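Long-range contact in allergen Bos d 2 (Bos taurus, PDB 4WFU), which is a secreted lipocalin that probably carries pheromones or similar small odorants: residues I18-A23 with I145-K150. Sequence-based numbering, arbitrary orientation.
Sequences IIYAAA and IENLIK
Ala21 and Glu146 form a hydrogen-bonded antiparallel pair between strands 18-23 and 145-147: Glu146 N gives a nearly straight bond (174°) to Ala21 O at 2.7 Å, and Ala21 N returns one to Glu146 O at 3.0 Å. Beyond Asn147 segment 145-150 leaves the strand, yet Ile19 O still holds it with two bonds, from Leu148 N at 2.8 Å and from Ile149 N at 3.3 Å, both arriving from the same face of the carbonyl plane. Asn147 suits this turning point because its OD1 accepts from Lys150 N, an Asx motif that leads into the 3-10 segment at 149-150; CG anti to the backbone N (chi1 178°) helps put the amide there.

On the face of Tyr20, Ile145 and Asn147, the phenol ring is flanked obliquely by the branch methyl of Ile145, with CG2 3.5 Å from Tyr20 CD1, and by the Asn147 amide, whose plane is turned 72° from the ring. Leu128 and Tyr131 of helix 125-137 also touch Tyr20, while the small Ala22 fits against Ile145 CG1. Across the sheet, the forked end of Leu148 spans two residues: CD2 lies 3.6 Å from Ile18 CD1, and CD1 reaches the methyl of Ala21. All three are buried, which suits two branched apolar side chains and one small methyl. Glu146 instead turns its carboxylate to a salt bridge with Arg36. Ile149 lies alongside Ile19, their CG2 methyls 3.9 Å apart.

At Ile19 and Tyr20, both opposite Gly116, strand 17-23 carries a classic beta bulge. The pairing of this strand with short strand 145-147, after helix 125-137, is characteristic of the lipocalin fold, where a C-terminal strand adds to the first strand of the ligand-carrying barrel.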
loop_
_atom_site.group_PDB
_atom_site.type_symbol
_atom_site.label_atom_id
_atom_site.label_comp_id
_atom_site.label_asym_id
_atom_site.label_seq_id
_atom_site.Cartn_x
_atom_site.Cartn_y
_atom_site.Cartn_z
ATOM N N ILE A 18 -4.339 4.157 5.035
ATOM C CA ILE A 18 -3.982 2.754 5.187
ATOM C C ILE A 18 -4.516 2.184 6.510
ATOM O O ILE A 18 -4.308 2.760 7.573
ATOM C CB ILE A 18 -2.450 2.525 5.057
ATOM C CG1 ILE A 18 -2.143 1.026 5.019
ATOM C CG2 ILE A 18 -1.679 3.234 6.199
ATOM C CD1 ILE A 18 -0.803 0.673 4.298
ATOM N N ILE A 19 -5.220 1.061 6.432
ATOM C CA ILE A 19 -5.696 0.381 7.640
ATOM C C ILE A 19 -4.714 -0.721 8.029
ATOM O O ILE A 19 -4.205 -0.744 9.148
ATOM C CB ILE A 19 -7.090 -0.250 7.446
ATOM C CG1 ILE A 19 -8.048 0.734 6.779
ATOM C CG2 ILE A 19 -7.661 -0.705 8.800
ATOM C CD1 ILE A 19 -8.225 2.015 7.550
ATOM N N TYR A 20 -4.441 -1.616 7.083
ATOM C CA TYR A 20 -3.584 -2.777 7.322
ATOM C C TYR A 20 -2.480 -2.904 6.293
ATOM O O TYR A 20 -2.622 -2.449 5.158
ATOM C CB TYR A 20 -4.394 -4.074 7.261
ATOM C CG TYR A 20 -5.448 -4.209 8.342
ATOM C CD1 TYR A 20 -5.093 -4.477 9.659
ATOM C CD2 TYR A 20 -6.800 -4.097 8.034
ATOM C CE1 TYR A 20 -6.082 -4.613 10.656
ATOM C CE2 TYR A 20 -7.777 -4.229 9.020
ATOM C CZ TYR A 20 -7.410 -4.487 10.318
ATOM O OH TYR A 20 -8.388 -4.619 11.287
ATOM N N ALA A 21 -1.399 -3.561 6.700
ATOM C CA ALA A 21 -0.381 -4.052 5.768
ATOM C C ALA A 21 0.014 -5.452 6.226
ATOM O O ALA A 21 -0.188 -5.810 7.394
ATOM C CB ALA A 21 0.828 -3.124 5.749
ATOM N N ALA A 22 0.561 -6.238 5.308
ATOM C CA ALA A 22 0.992 -7.600 5.588
ATOM C C ALA A 22 2.191 -7.906 4.710
ATOM O O ALA A 22 2.252 -7.447 3.579
ATOM C CB ALA A 22 -0.131 -8.586 5.295
ATOM N N ALA A 23 3.128 -8.693 5.226
ATOM C CA ALA A 23 4.351 -9.000 4.486
ATOM C C ALA A 23 4.943 -10.318 4.956
ATOM O O ALA A 23 4.829 -10.662 6.133
ATOM C CB ALA A 23 5.364 -7.878 4.670
ATOM N N ILE A 145 -0.189 -9.763 9.407
ATOM C CA ILE A 145 -0.918 -8.500 9.272
ATOM C C ILE A 145 -0.593 -7.539 10.409
ATOM O O ILE A 145 -0.648 -7.903 11.591
ATOM C CB ILE A 145 -2.447 -8.705 9.202
ATOM C CG1 ILE A 145 -2.843 -9.366 7.887
ATOM C CG2 ILE A 145 -3.199 -7.364 9.374
ATOM C CD1 ILE A 145 -4.297 -9.790 7.836
ATOM N N GLU A 146 -0.273 -6.309 10.034
ATOM C CA GLU A 146 -0.055 -5.214 10.965
ATOM C C GLU A 146 -1.159 -4.191 10.800
ATOM O O GLU A 146 -1.555 -3.864 9.681
ATOM C CB GLU A 146 1.284 -4.529 10.687
ATOM C CG GLU A 146 2.499 -5.220 11.257
ATOM C CD GLU A 146 2.665 -4.965 12.739
ATOM O OE1 GLU A 146 2.611 -3.782 13.161
ATOM O OE2 GLU A 146 2.850 -5.951 13.477
ATOM N N ASN A 147 -1.667 -3.683 11.916
ATOM C CA ASN A 147 -2.620 -2.588 11.862
ATOM C C ASN A 147 -1.835 -1.288 11.857
ATOM O O ASN A 147 -1.133 -0.988 12.824
ATOM C CB ASN A 147 -3.570 -2.640 13.069
ATOM C CG ASN A 147 -4.549 -1.483 13.094
ATOM O OD1 ASN A 147 -4.176 -0.334 12.875
ATOM N ND2 ASN A 147 -5.813 -1.782 13.386
ATOM N N LEU A 148 -1.943 -0.523 10.771
ATOM C CA LEU A 148 -1.213 0.735 10.651
ATOM C C LEU A 148 -2.034 1.935 11.078
ATOM O O LEU A 148 -1.489 2.906 11.604
ATOM C CB LEU A 148 -0.718 0.951 9.212
ATOM C CG LEU A 148 0.669 0.394 8.911
ATOM C CD1 LEU A 148 0.730 -1.096 9.240
ATOM C CD2 LEU A 148 1.016 0.628 7.435
ATOM N N ILE A 149 -3.344 1.886 10.858
ATOM C CA ILE A 149 -4.163 3.064 11.130
ATOM C C ILE A 149 -4.085 3.477 12.599
ATOM O O ILE A 149 -4.112 4.662 12.914
ATOM C CB ILE A 149 -5.624 2.891 10.644
ATOM C CG1 ILE A 149 -6.380 4.223 10.684
ATOM C CG2 ILE A 149 -6.339 1.815 11.439
ATOM C CD1 ILE A 149 -5.833 5.272 9.743
ATOM N N LYS A 150 -3.938 2.504 13.490
ATOM C CA LYS A 150 -3.936 2.793 14.920
ATOM C C LYS A 150 -2.679 3.526 15.393
ATOM O O LYS A 150 -2.688 4.124 16.465
ATOM C CB LYS A 150 -4.176 1.520 15.745
ATOM C CG LYS A 150 -2.999 0.566 15.779
ATOM C CD LYS A 150 -3.380 -0.718 16.506
ATOM C CE LYS A 150 -2.199 -1.664 16.603
ATOM N NZ LYS A 150 -2.562 -2.909 17.334
#